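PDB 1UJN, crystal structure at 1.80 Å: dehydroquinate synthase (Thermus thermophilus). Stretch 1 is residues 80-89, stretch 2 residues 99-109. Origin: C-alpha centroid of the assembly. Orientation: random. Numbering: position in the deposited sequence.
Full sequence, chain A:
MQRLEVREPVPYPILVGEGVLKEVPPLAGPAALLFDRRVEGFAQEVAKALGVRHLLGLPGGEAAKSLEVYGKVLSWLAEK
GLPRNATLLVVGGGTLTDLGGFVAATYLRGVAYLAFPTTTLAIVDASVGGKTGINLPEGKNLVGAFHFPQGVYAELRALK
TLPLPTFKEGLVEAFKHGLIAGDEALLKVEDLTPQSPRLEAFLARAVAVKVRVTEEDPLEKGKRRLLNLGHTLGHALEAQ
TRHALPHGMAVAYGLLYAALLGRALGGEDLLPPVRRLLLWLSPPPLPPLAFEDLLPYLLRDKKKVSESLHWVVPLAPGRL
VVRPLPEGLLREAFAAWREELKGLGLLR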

# COMPACT_ATOMS: atom_id res chain seq x y z
N LYS A 80 11.65 14.70 9.40
CA LYS A 80 11.71 16.00 8.74
C LYS A 80 10.33 16.66 8.68
O LYS A 80 10.18 17.82 8.32
CB LYS A 80 12.24 15.79 7.33
CG LYS A 80 13.76 16.02 7.24
CD LYS A 80 14.51 14.75 6.86
CE LYS A 80 15.50 14.31 7.95
NZ LYS A 80 16.80 14.94 7.72
N GLY A 81 9.30 15.90 9.05
CA GLY A 81 7.95 16.44 9.04
C GLY A 81 7.35 16.61 7.65
O GLY A 81 6.49 17.46 7.46
N LEU A 82 7.81 15.82 6.69
CA LEU A 82 7.27 15.93 5.33
C LEU A 82 5.79 15.60 5.30
O LEU A 82 5.36 14.55 5.78
CB LEU A 82 8.03 15.00 4.37
CG LEU A 82 9.40 15.52 3.93
CD1 LEU A 82 10.08 14.49 3.05
CD2 LEU A 82 9.23 16.84 3.18
N PRO A 83 4.97 16.51 4.74
CA PRO A 83 3.52 16.36 4.63
C PRO A 83 3.06 15.50 3.45
O PRO A 83 3.85 15.07 2.62
CB PRO A 83 3.03 17.80 4.54
CG PRO A 83 4.11 18.45 3.75
CD PRO A 83 5.38 17.88 4.34
N ARG A 84 1.75 15.28 3.39
CA ARG A 84 1.11 14.44 2.37
C ARG A 84 1.28 15.00 0.94
O ARG A 84 1.15 14.29 -0.05
CB ARG A 84 -0.37 14.31 2.70
CG ARG A 84 -0.98 13.01 2.17
CD ARG A 84 -2.43 12.84 2.61
NE ARG A 84 -3.21 12.20 1.54
CZ ARG A 84 -4.37 11.61 1.89
NH1 ARG A 84 -4.77 11.62 3.15
NH2 ARG A 84 -5.12 11.01 0.96
N ASN A 85 1.56 16.29 0.79
CA ASN A 85 1.73 16.85 -0.55
C ASN A 85 3.20 16.85 -0.96
O ASN A 85 3.58 17.49 -1.94
CB ASN A 85 1.14 18.26 -0.64
CG ASN A 85 1.90 19.27 0.19
OD1 ASN A 85 2.28 19.00 1.32
ND2 ASN A 85 2.10 20.46 -0.37
N ALA A 86 4.02 16.14 -0.20
CA ALA A 86 5.44 16.05 -0.50
C ALA A 86 5.69 15.09 -1.67
O ALA A 86 4.84 14.24 -1.99
CB ALA A 86 6.22 15.58 0.73
N THR A 87 6.84 15.24 -2.30
CA THR A 87 7.23 14.37 -3.41
C THR A 87 8.55 13.71 -3.07
O THR A 87 9.48 14.37 -2.59
CB THR A 87 7.43 15.17 -4.72
OG1 THR A 87 6.21 15.82 -5.08
CG2 THR A 87 7.86 14.24 -5.85
N LEU A 88 8.63 12.40 -3.29
CA LEU A 88 9.87 11.67 -3.03
C LEU A 88 10.56 11.43 -4.36
O LEU A 88 9.97 10.86 -5.27
CB LEU A 88 9.56 10.31 -2.38
CG LEU A 88 10.78 9.44 -2.06
CD1 LEU A 88 11.61 10.10 -0.97
CD2 LEU A 88 10.34 8.06 -1.60
N LEU A 89 11.81 11.89 -4.48
CA LEU A 89 12.56 11.69 -5.71
C LEU A 89 13.47 10.48 -5.47
O LEU A 89 14.11 10.37 -4.42
CB LEU A 89 13.39 12.93 -6.05
CG LEU A 89 12.59 14.15 -6.52
CD1 LEU A 89 11.85 14.79 -5.35
CD2 LEU A 89 13.55 15.17 -7.14
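Stretch 2 99-109: LGGFVAATYLR

How does stretch 2 run over stretch 1? Residues 99-106 form a helix lying antiparallel to strand 87-89, with axes at 174° and 9.2 Å apart at their closest. In this register the CA atoms of Leu-88 and Ala-104 lie 6.5 Å apart, and further along those of Arg-84 and Leu-108 lie 6.2 Å apart.

What does Leu-88 do against the helix? Its CA-to-CB bond points toward the helix, and chi1 t with chi2 p carries CD2 onto the helix surface, 4.1 Å from Ala-104 CB, 4.2 Å from Val-103 CG1 and 3.3 Å from Gly-100 O. Gly-100 has no side chain; a CB there would point toward the strand, about 4.2 Å from Leu-88 CD2. Val-103, with chi1 t, turns CG1 into this apolar contact.

Why does Tyr-107 extend its ring? It is the first residue to leave helical phi/psi, and chi1 t with chi2 63° sends its hydroxyl to the loop, where OH donates a 2.7 Å hydrogen bond to Leu-82 O. That oxygen lies at the ring edge, near its plane, while Leu-82 CB packs 4.2 Å from Tyr-107 CE2.

How does Leu-108 close the contact? Inside the type II turn from Thr-106 to Arg-109, its m,t side chain places CD1 against loop backbone: 3.5 Å from both Leu-82 O and Arg-84 N, and 3.6 Å from Pro-83 C.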

# COMPACT_ATOMS: atom_id res chain seq x y z
N LEU A 99 12.32 -0.05 -3.49
CA LEU A 99 12.24 0.41 -2.11
C LEU A 99 11.59 1.79 -2.01
O LEU A 99 10.60 1.97 -1.29
CB LEU A 99 13.63 0.46 -1.48
CG LEU A 99 13.71 1.13 -0.11
CD1 LEU A 99 13.06 0.23 0.94
CD2 LEU A 99 15.15 1.40 0.24
N GLY A 100 12.14 2.75 -2.75
CA GLY A 100 11.61 4.11 -2.73
C GLY A 100 10.16 4.23 -3.17
O GLY A 100 9.41 5.04 -2.63
N GLY A 101 9.76 3.43 -4.16
CA GLY A 101 8.39 3.48 -4.62
C GLY A 101 7.44 2.95 -3.56
O GLY A 101 6.32 3.44 -3.42
N PHE A 102 7.89 1.95 -2.81
CA PHE A 102 7.07 1.36 -1.75
C PHE A 102 6.97 2.32 -0.56
O PHE A 102 5.91 2.42 0.07
CB PHE A 102 7.67 0.01 -1.32
CG PHE A 102 6.85 -0.71 -0.29
CD1 PHE A 102 5.47 -0.88 -0.47
CD2 PHE A 102 7.44 -1.23 0.86
CE1 PHE A 102 4.71 -1.56 0.47
CE2 PHE A 102 6.69 -1.91 1.81
CZ PHE A 102 5.31 -2.07 1.62
N VAL A 103 8.06 3.01 -0.27
CA VAL A 103 8.06 4.00 0.81
C VAL A 103 7.05 5.09 0.42
O VAL A 103 6.23 5.49 1.23
CB VAL A 103 9.46 4.62 0.99
CG1 VAL A 103 9.37 5.88 1.86
CG2 VAL A 103 10.38 3.60 1.65
N ALA A 104 7.10 5.55 -0.83
CA ALA A 104 6.17 6.57 -1.30
C ALA A 104 4.72 6.08 -1.26
O ALA A 104 3.81 6.84 -0.93
CB ALA A 104 6.52 6.99 -2.73
N ALA A 105 4.52 4.81 -1.61
CA ALA A 105 3.18 4.24 -1.62
C ALA A 105 2.55 4.15 -0.24
O ALA A 105 1.33 4.16 -0.13
CB ALA A 105 3.21 2.85 -2.25
N THR A 106 3.37 4.10 0.80
CA THR A 106 2.85 3.92 2.14
C THR A 106 3.06 5.03 3.15
O THR A 106 2.37 5.06 4.17
CB THR A 106 3.37 2.60 2.73
OG1 THR A 106 4.80 2.63 2.75
CG2 THR A 106 2.90 1.42 1.87
N TYR A 107 4.00 5.94 2.89
CA TYR A 107 4.24 7.05 3.81
C TYR A 107 2.96 7.89 3.80
O TYR A 107 2.54 8.35 2.74
CB TYR A 107 5.43 7.89 3.35
CG TYR A 107 5.73 9.07 4.26
CD1 TYR A 107 6.11 8.87 5.59
CD2 TYR A 107 5.59 10.38 3.81
CE1 TYR A 107 6.34 9.95 6.44
CE2 TYR A 107 5.82 11.47 4.66
CZ TYR A 107 6.19 11.24 5.97
OH TYR A 107 6.41 12.31 6.83
N LEU A 108 2.36 8.08 4.98
CA LEU A 108 1.11 8.85 5.11
C LEU A 108 0.03 8.29 4.18
O LEU A 108 -0.86 9.01 3.74
CB LEU A 108 1.36 10.33 4.83
CG LEU A 108 2.39 11.01 5.74
CD1 LEU A 108 2.57 12.46 5.33
CD2 LEU A 108 1.94 10.90 7.19
N ARG A 109 0.13 7.00 3.90
CA ARG A 109 -0.78 6.26 3.03
C ARG A 109 -0.62 6.63 1.56
O ARG A 109 -1.51 6.37 0.75
CB ARG A 109 -2.24 6.43 3.47
CG ARG A 109 -2.50 6.04 4.93
CD ARG A 109 -3.97 5.74 5.19
NE ARG A 109 -4.23 5.45 6.60
CZ ARG A 109 -4.52 6.36 7.52
NH1 ARG A 109 -4.61 7.65 7.18
NH2 ARG A 109 -4.74 5.99 8.77